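PDB 5HYZ: SCARECROW-LIKE protein 7 from Oryza sativa Japonica Group, which probably acts as a transcription factor in plant development and abiotic stress resistance, binding DNA through its GRAS domain. Local coordinates for residues K81-A86 with W286-R291; E267-A272 with R282-M287. One frame throughout, in Å; residues are numbered along the deposited sequence.

Contact 1 (K81-A86 with W286-R291)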
ATOM      1  N   LYS A  81      13.794  -1.586   2.529  1.00 26.78           N
ATOM      2  CA  LYS A  81      12.575  -1.019   3.137  1.00 33.88           C
ATOM      3  C   LYS A  81      12.182   0.361   2.536  1.00 26.46           C
ATOM      4  O   LYS A  81      11.020   0.622   2.199  1.00 27.76           O
ATOM      5  CB  LYS A  81      12.776  -0.931   4.665  1.00 31.59           C
ATOM      6  CG  LYS A  81      11.623  -0.291   5.440  1.00 44.65           C
ATOM      7  CD  LYS A  81      10.503  -1.304   5.687  1.00 56.69           C
ATOM      8  CE  LYS A  81       9.319  -0.721   6.493  1.00 58.82           C
ATOM      9  NZ  LYS A  81       8.391  -1.823   6.948  1.00 56.67           N
ATOM     10  N   THR A  82      13.166   1.247   2.408  1.00 26.42           N
ATOM     11  CA  THR A  82      12.956   2.521   1.760  1.00 25.31           C
ATOM     12  C   THR A  82      12.383   2.363   0.322  1.00 25.66           C
ATOM     13  O   THR A  82      11.389   3.024  -0.043  1.00 26.60           O
ATOM     14  CB  THR A  82      14.284   3.298   1.688  1.00 29.49           C
ATOM     15  OG1 THR A  82      14.630   3.701   3.008  1.00 30.66           O
ATOM     16  CG2 THR A  82      14.139   4.521   0.879  1.00 26.84           C
ATOM     17  N   LEU A  83      13.046   1.505  -0.472  1.00 22.39           N
ATOM     18  CA  LEU A  83      12.681   1.333  -1.877  1.00 24.93           C
ATOM     19  C   LEU A  83      11.248   0.873  -1.926  1.00 25.70           C
ATOM     20  O   LEU A  83      10.473   1.379  -2.722  1.00 30.42           O
ATOM     21  CB  LEU A  83      13.613   0.341  -2.575  1.00 22.95           C
ATOM     22  CG  LEU A  83      13.476   0.092  -4.083  1.00 28.34           C
ATOM     23  CD1 LEU A  83      13.551   1.400  -4.889  1.00 25.07           C
ATOM     24  CD2 LEU A  83      14.512  -0.892  -4.559  1.00 30.18           C
ATOM     25  N   ASN A  84      10.882  -0.071  -1.059  1.00 27.96           N
ATOM     26  CA  ASN A  84       9.540  -0.631  -1.137  1.00 34.57           C
ATOM     27  C   ASN A  84       8.449   0.232  -0.524  1.00 35.20           C
ATOM     28  O   ASN A  84       7.264   0.078  -0.863  1.00 31.73           O
ATOM     29  CB  ASN A  84       9.530  -2.017  -0.517  1.00 42.06           C
ATOM     30  CG  ASN A  84      10.526  -2.972  -1.213  1.00 46.84           C
ATOM     31  OD1 ASN A  84      10.819  -2.859  -2.416  1.00 42.73           O
ATOM     32  ND2 ASN A  84      11.064  -3.907  -0.437  1.00 51.63           N
ATOM     33  N   ASP A  85       8.829   1.168   0.336  1.00 25.15           N
ATOM     34  CA  ASP A  85       7.884   2.200   0.712  1.00 31.53           C
ATOM     35  C   ASP A  85       7.702   3.266  -0.419  1.00 31.29           C
ATOM     36  O   ASP A  85       6.643   3.843  -0.589  1.00 32.51           O
ATOM     37  CB  ASP A  85       8.323   2.859   2.022  1.00 35.16           C
ATOM     38  CG  ASP A  85       7.312   3.873   2.506  1.00 49.01           C
ATOM     39  OD1 ASP A  85       6.300   3.462   3.111  1.00 55.65           O
ATOM     40  OD2 ASP A  85       7.512   5.080   2.251  1.00 53.47           O
ATOM     41  N   ALA A  86       8.722   3.499  -1.224  1.00 24.91           N
ATOM     42  CA  ALA A  86       8.604   4.548  -2.233  1.00 28.20           C
ATOM     43  C   ALA A  86       8.071   4.069  -3.577  1.00 26.34           C
ATOM     44  O   ALA A  86       7.572   4.861  -4.382  1.00 27.34           O
ATOM     45  CB  ALA A  86       9.976   5.200  -2.442  1.00 30.61           C
ATOM     46  N   TRP A 286      24.290   2.808  -1.728  1.00 27.74           N
ATOM     47  CA  TRP A 286      24.596   1.514  -1.157  1.00 29.07           C
ATOM     48  C   TRP A 286      23.889   0.379  -1.835  1.00 28.01           C
ATOM     49  O   TRP A 286      24.327  -0.760  -1.735  1.00 35.39           O
ATOM     50  CB  TRP A 286      24.262   1.516   0.349  1.00 37.98           C
ATOM     51  CG  TRP A 286      25.204   2.417   1.040  1.00 45.82           C
ATOM     52  CD1 TRP A 286      24.932   3.622   1.649  1.00 45.53           C
ATOM     53  CD2 TRP A 286      26.620   2.237   1.108  1.00 46.12           C
ATOM     54  NE1 TRP A 286      26.099   4.170   2.131  1.00 45.74           N
ATOM     55  CE2 TRP A 286      27.148   3.343   1.809  1.00 47.95           C
ATOM     56  CE3 TRP A 286      27.495   1.233   0.657  1.00 48.11           C
ATOM     57  CZ2 TRP A 286      28.523   3.476   2.072  1.00 56.16           C
ATOM     58  CZ3 TRP A 286      28.864   1.361   0.916  1.00 53.03           C
ATOM     59  CH2 TRP A 286      29.362   2.477   1.622  1.00 53.17           C
HETATM   60  N   MSE A 287      22.795   0.660  -2.526  1.00 27.37           N
HETATM   61  CA  MSE A 287      22.163  -0.433  -3.254  1.00 24.54           C
HETATM   62  C   MSE A 287      22.480  -0.268  -4.740  1.00 24.90           C
HETATM   63  O   MSE A 287      23.224  -1.079  -5.285  1.00 25.91           O
HETATM   64  CB  MSE A 287      20.657  -0.477  -3.001  1.00 28.99           C
HETATM   65  CG  MSE A 287      20.008  -1.662  -3.689  1.00 27.77           C
HETATM   66 SE   MSE A 287      18.078  -1.717  -3.212  1.00 39.58          SE
HETATM   67  CE  MSE A 287      18.180  -3.087  -1.753  1.00 39.94           C
ATOM     68  N   PHE A 288      21.994   0.804  -5.363  1.00 22.21           N
ATOM     69  CA  PHE A 288      22.191   0.966  -6.797  1.00 24.78           C
ATOM     70  C   PHE A 288      23.667   1.219  -7.144  1.00 24.91           C
ATOM     71  O   PHE A 288      24.216   0.591  -8.066  1.00 21.38           O
ATOM     72  CB  PHE A 288      21.336   2.100  -7.346  1.00 23.29           C
ATOM     73  CG  PHE A 288      19.836   1.885  -7.197  1.00 24.75           C
ATOM     74  CD1 PHE A 288      19.308   0.627  -7.004  1.00 22.84           C
ATOM     75  CD2 PHE A 288      18.988   2.955  -7.299  1.00 22.64           C
ATOM     76  CE1 PHE A 288      17.934   0.459  -6.879  1.00 24.58           C
ATOM     77  CE2 PHE A 288      17.612   2.790  -7.198  1.00 25.96           C
ATOM     78  CZ  PHE A 288      17.103   1.554  -6.992  1.00 19.44           C
ATOM     79  N   GLY A 289      24.320   2.112  -6.414  1.00 25.25           N
ATOM     80  CA  GLY A 289      25.724   2.437  -6.709  1.00 23.81           C
ATOM     81  C   GLY A 289      26.662   1.254  -6.634  1.00 25.47           C
ATOM     82  O   GLY A 289      27.552   1.060  -7.489  1.00 26.07           O
ATOM     83  N   GLU A 290      26.470   0.413  -5.619  1.00 23.29           N
ATOM     84  CA  GLU A 290      27.259  -0.813  -5.530  1.00 25.88           C
ATOM     85  C   GLU A 290      26.987  -1.769  -6.704  1.00 24.97           C
ATOM     86  O   GLU A 290      27.907  -2.394  -7.236  1.00 23.79           O
ATOM     87  CB  GLU A 290      26.976  -1.543  -4.214  1.00 27.14           C
ATOM     88  CG  GLU A 290      27.511  -0.758  -3.021  1.00 34.25           C
ATOM     89  CD  GLU A 290      29.032  -0.737  -3.051  1.00 38.66           C
ATOM     90  OE1 GLU A 290      29.620  -1.802  -2.772  1.00 38.52           O
ATOM     91  OE2 GLU A 290      29.610   0.305  -3.440  1.00 38.30           O
ATOM     92  N   ARG A 291      25.718  -1.900  -7.099  1.00 22.46           N
ATOM     93  CA  ARG A 291      25.394  -2.764  -8.242  1.00 21.63           C
ATOM     94  C   ARG A 291      26.039  -2.254  -9.522  1.00 17.87           C
ATOM     95  O   ARG A 291      26.547  -3.035 -10.355  1.00 21.81           O
ATOM     96  CB  ARG A 291      23.878  -2.863  -8.419  1.00 18.00           C
ATOM     97  CG  ARG A 291      23.270  -3.710  -7.280  1.00 21.40           C
ATOM     98  CD  ARG A 291      21.744  -3.588  -7.232  1.00 22.27           C
ATOM     99  NE  ARG A 291      21.231  -4.344  -6.070  1.00 25.19           N
ATOM    100  CZ  ARG A 291      19.942  -4.541  -5.813  1.00 27.10           C
ATOM    101  NH1 ARG A 291      19.016  -4.024  -6.615  1.00 26.54           N
ATOM    102  NH2 ARG A 291      19.591  -5.237  -4.734  1.00 28.03           N
TER
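L83 of helix 74-86 packs against M287 and F288 of helix 278-296. Its CB points toward the other helix. At the next bond CG stands anti to the backbone N (chi1 -175°), which carries the methyl fork toward that helix. Neither CB nor CG comes close to 286-291; the touching is left to the two methyls. L83 CD2 lies 3.9 Å from M287 SE, the selenium of a selenomethionine. L83 CD1 goes to the aromatic ring and lies 4.1 Å from F288 CZ. L83 and M287 are set roughly at right angles. The approach to the ring is oblique. The M287 chain is extended as far as SE and then bends. Nearer its root, M287 CG lies 3.6 Å above the centre of the R291 guanidinium. No hydrogen bond links the two segments, so this is plain apolar helix-helix packing. It joins 81-86, in the predicted VHIID region, to 286-291, in the predicted PFYRE region. The backbones stay well apart, with L83 CA and M287 CA at 9.7 Å. Helix 251-272 joins the same cluster: its L269 touches both L83 and F288. M287 also packs on L76 and C79 of helix 74-86, and on L151 in a loop.

Contact 2 (E267-A272 with R282-M287); sequences ESLDVA and RVERWM
L269 meets V283 and E284 through a single methyl, CD1. The leucine leaves helix 251-272 pointing toward helix 278-296, and CD1 fits against two neighbouring residues of that helix. V283 CG1 is 3.8 Å from L269 CD1, and the two side chains meet at a slant. E284 CG is 3.7 Å from L269 CD1. L269 and E284 run alongside each other, pointing opposite ways, so the leucine tip lies by the aliphatic part of the glutamate. E284 CG is anti to the carbonyl carbon (chi1 -71°) and the chain is extended beyond it. This carries the carboxylate past the leucine, although E284 OE2 remains 4.0 Å from L269 CD1. The acid group is buried but has partners: OE2 forms a salt bridge with R280, and OE1 one with R42. R280 also bridges to D270 OD1, which R275 shares. The arginine thus links acids of the two helices, whose D270 OD1 and E284 OE2 lie 6.6 Å apart, and probably offsets their like charges. No hydrogen bond joins the two segments directly. The helices are consecutive in the chain and form a helical hairpin, with both segments in the predicted PFYRE region. Helix 74-86 packs against V283 through T82. Helix 39-57 lies beside them as well, with P39 on D270 and Y46 on E284.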
ATOM      1  N   GLU A 267      14.968   7.846 -11.895  1.00 20.44           N
ATOM      2  CA  GLU A 267      13.821   8.718 -12.147  1.00 24.84           C
ATOM      3  C   GLU A 267      12.599   8.355 -11.271  1.00 26.33           C
ATOM      4  O   GLU A 267      11.916   9.244 -10.719  1.00 24.23           O
ATOM      5  CB  GLU A 267      13.429   8.690 -13.601  1.00 23.32           C
ATOM      6  CG  GLU A 267      14.366   9.444 -14.515  1.00 33.34           C
ATOM      7  CD  GLU A 267      14.007   9.290 -15.989  1.00 47.18           C
ATOM      8  OE1 GLU A 267      12.830   8.912 -16.259  1.00 48.61           O
ATOM      9  OE2 GLU A 267      14.886   9.537 -16.880  1.00 42.30           O
ATOM     10  N   SER A 268      12.335   7.057 -11.119  1.00 24.28           N
ATOM     11  CA  SER A 268      11.202   6.660 -10.245  1.00 23.40           C
ATOM     12  C   SER A 268      11.456   7.027  -8.768  1.00 27.64           C
ATOM     13  O   SER A 268      10.527   7.318  -8.020  1.00 25.96           O
ATOM     14  CB  SER A 268      10.920   5.169 -10.414  1.00 24.42           C
ATOM     15  OG  SER A 268      11.880   4.383  -9.765  1.00 25.10           O
ATOM     16  N   LEU A 269      12.710   7.048  -8.338  1.00 23.39           N
ATOM     17  CA  LEU A 269      12.971   7.549  -6.985  1.00 24.54           C
ATOM     18  C   LEU A 269      12.707   9.047  -6.894  1.00 27.01           C
ATOM     19  O   LEU A 269      12.272   9.537  -5.848  1.00 26.85           O
ATOM     20  CB  LEU A 269      14.420   7.277  -6.550  1.00 25.53           C
ATOM     21  CG  LEU A 269      14.827   5.842  -6.215  1.00 32.04           C
ATOM     22  CD1 LEU A 269      16.167   5.823  -5.468  1.00 25.43           C
ATOM     23  CD2 LEU A 269      13.748   5.163  -5.408  1.00 31.28           C
ATOM     24  N   ASP A 270      13.017   9.763  -7.971  1.00 27.40           N
ATOM     25  CA  ASP A 270      12.904  11.228  -7.968  1.00 28.44           C
ATOM     26  C   ASP A 270      11.477  11.694  -7.811  1.00 32.12           C
ATOM     27  O   ASP A 270      11.205  12.756  -7.235  1.00 33.04           O
ATOM     28  CB  ASP A 270      13.439  11.820  -9.270  1.00 27.69           C
ATOM     29  CG  ASP A 270      13.621  13.329  -9.192  1.00 32.71           C
ATOM     30  OD1 ASP A 270      14.229  13.785  -8.212  1.00 34.11           O
ATOM     31  OD2 ASP A 270      13.142  14.047 -10.098  1.00 35.35           O
ATOM     32  N   VAL A 271      10.555  10.951  -8.410  1.00 30.07           N
ATOM     33  CA  VAL A 271       9.168  11.385  -8.307  1.00 28.37           C
ATOM     34  C   VAL A 271       8.631  11.067  -6.907  1.00 31.98           C
ATOM     35  O   VAL A 271       7.695  11.716  -6.424  1.00 29.69           O
ATOM     36  CB  VAL A 271       8.300  10.736  -9.450  1.00 26.75           C
ATOM     37  CG1 VAL A 271       6.839  10.994  -9.244  1.00 29.67           C
ATOM     38  CG2 VAL A 271       8.715  11.287 -10.802  1.00 30.09           C
ATOM     39  N   ALA A 272       9.237  10.083  -6.240  1.00 27.39           N
ATOM     40  CA  ALA A 272       8.705   9.577  -4.971  1.00 30.52           C
ATOM     41  C   ALA A 272       9.244  10.262  -3.712  1.00 33.99           C
ATOM     42  O   ALA A 272       8.542  10.363  -2.704  1.00 33.76           O
ATOM     43  CB  ALA A 272       8.968   8.038  -4.877  1.00 31.97           C
ATOM     44  N   ARG A 282      20.910   6.845   0.513  1.00 24.41           N
ATOM     45  CA  ARG A 282      21.352   5.544   0.941  1.00 28.08           C
ATOM     46  C   ARG A 282      21.015   4.528  -0.160  1.00 25.98           C
ATOM     47  O   ARG A 282      21.832   3.697  -0.505  1.00 26.66           O
ATOM     48  CB  ARG A 282      20.702   5.120   2.273  1.00 26.26           C
ATOM     49  CG  ARG A 282      21.274   3.810   2.823  1.00 37.74           C
ATOM     50  CD  ARG A 282      20.667   3.412   4.177  1.00 44.95           C
ATOM     51  NE  ARG A 282      20.813   4.505   5.136  1.00 46.71           N
ATOM     52  CZ  ARG A 282      19.837   5.342   5.488  1.00 44.99           C
ATOM     53  NH1 ARG A 282      18.622   5.196   4.971  1.00 47.26           N
ATOM     54  NH2 ARG A 282      20.064   6.317   6.366  1.00 46.19           N
ATOM     55  N   VAL A 283      19.798   4.596  -0.689  1.00 25.57           N
ATOM     56  CA  VAL A 283      19.436   3.638  -1.731  1.00 27.32           C
ATOM     57  C   VAL A 283      20.325   3.803  -2.967  1.00 23.57           C
ATOM     58  O   VAL A 283      20.888   2.829  -3.489  1.00 25.01           O
ATOM     59  CB  VAL A 283      17.955   3.811  -2.142  1.00 29.30           C
ATOM     60  CG1 VAL A 283      17.638   2.950  -3.398  1.00 27.07           C
ATOM     61  CG2 VAL A 283      17.063   3.419  -0.963  1.00 24.49           C
ATOM     62  N   GLU A 284      20.436   5.038  -3.421  1.00 21.83           N
ATOM     63  CA  GLU A 284      21.219   5.358  -4.610  1.00 23.81           C
ATOM     64  C   GLU A 284      22.697   4.942  -4.482  1.00 26.17           C
ATOM     65  O   GLU A 284      23.292   4.423  -5.424  1.00 23.77           O
ATOM     66  CB  GLU A 284      21.069   6.845  -4.927  1.00 24.18           C
ATOM     67  CG  GLU A 284      19.644   7.189  -5.468  1.00 26.63           C
ATOM     68  CD  GLU A 284      19.342   8.659  -5.459  1.00 29.05           C
ATOM     69  OE1 GLU A 284      20.091   9.390  -4.780  1.00 30.30           O
ATOM     70  OE2 GLU A 284      18.374   9.095  -6.118  1.00 28.17           O
ATOM     71  N   ARG A 285      23.282   5.096  -3.306  1.00 27.68           N
ATOM     72  CA  ARG A 285      24.698   4.772  -3.123  1.00 24.85           C
ATOM     73  C   ARG A 285      24.982   3.321  -2.751  1.00 27.82           C
ATOM     74  O   ARG A 285      25.807   2.659  -3.385  1.00 26.13           O
ATOM     75  CB  ARG A 285      25.278   5.709  -2.059  1.00 29.76           C
ATOM     76  CG  ARG A 285      26.679   5.357  -1.673  1.00 34.24           C
ATOM     77  CD  ARG A 285      27.197   6.299  -0.626  1.00 44.97           C
ATOM     78  NE  ARG A 285      28.612   6.000  -0.359  1.00 58.32           N
ATOM     79  CZ  ARG A 285      29.363   6.628   0.549  1.00 57.00           C
ATOM     80  NH1 ARG A 285      28.844   7.608   1.279  1.00 53.46           N
ATOM     81  NH2 ARG A 285      30.634   6.282   0.720  1.00 54.41           N
ATOM     82  N   TRP A 286      24.290   2.808  -1.728  1.00 27.74           N
ATOM     83  CA  TRP A 286      24.596   1.514  -1.157  1.00 29.07           C
ATOM     84  C   TRP A 286      23.889   0.379  -1.835  1.00 28.01           C
ATOM     85  O   TRP A 286      24.327  -0.760  -1.735  1.00 35.39           O
ATOM     86  CB  TRP A 286      24.262   1.516   0.349  1.00 37.98           C
ATOM     87  CG  TRP A 286      25.204   2.417   1.040  1.00 45.82           C
ATOM     88  CD1 TRP A 286      24.932   3.622   1.649  1.00 45.53           C
ATOM     89  CD2 TRP A 286      26.620   2.237   1.108  1.00 46.12           C
ATOM     90  NE1 TRP A 286      26.099   4.170   2.131  1.00 45.74           N
ATOM     91  CE2 TRP A 286      27.148   3.343   1.809  1.00 47.95           C
ATOM     92  CE3 TRP A 286      27.495   1.233   0.657  1.00 48.11           C
ATOM     93  CZ2 TRP A 286      28.523   3.476   2.072  1.00 56.16           C
ATOM     94  CZ3 TRP A 286      28.864   1.361   0.916  1.00 53.03           C
ATOM     95  CH2 TRP A 286      29.362   2.477   1.622  1.00 53.17           C
HETATM   96  N   MSE A 287      22.795   0.660  -2.526  1.00 27.37           N
HETATM   97  CA  MSE A 287      22.163  -0.433  -3.254  1.00 24.54           C
HETATM   98  C   MSE A 287      22.480  -0.268  -4.740  1.00 24.90           C
HETATM   99  O   MSE A 287      23.224  -1.079  -5.285  1.00 25.91           O
HETATM  100  CB  MSE A 287      20.657  -0.477  -3.001  1.00 28.99           C
HETATM  101  CG  MSE A 287      20.008  -1.662  -3.689  1.00 27.77           C
HETATM  102 SE   MSE A 287      18.078  -1.717  -3.212  1.00 39.58          SE
HETATM  103  CE  MSE A 287      18.180  -3.087  -1.753  1.00 39.94           C
TER

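Contacts 1 and 2 lie about 6 Å apart, centre to centre, and share W286 and M287. Together they bring helices 74-86, 251-272 and 278-296 into one packed group. Direct touches between the contacts complete the set: T82 CG2 is 3.6 Å from V283 CG2, and A86 O is 3.5 Å from A272 CB. Within helix 278-296 the two segments overlap, and probable hydrogen bonds run from F288 N to V283 O (3.0 Å) and from G289 N to E284 O (2.7 Å). The helix has wider pi-type turns here. Neither contact is at a known binding site; both are packing inside the GRAS domain. Contact 1 joins the predicted VHIID and PFYRE regions, while contact 2 lies within the latter.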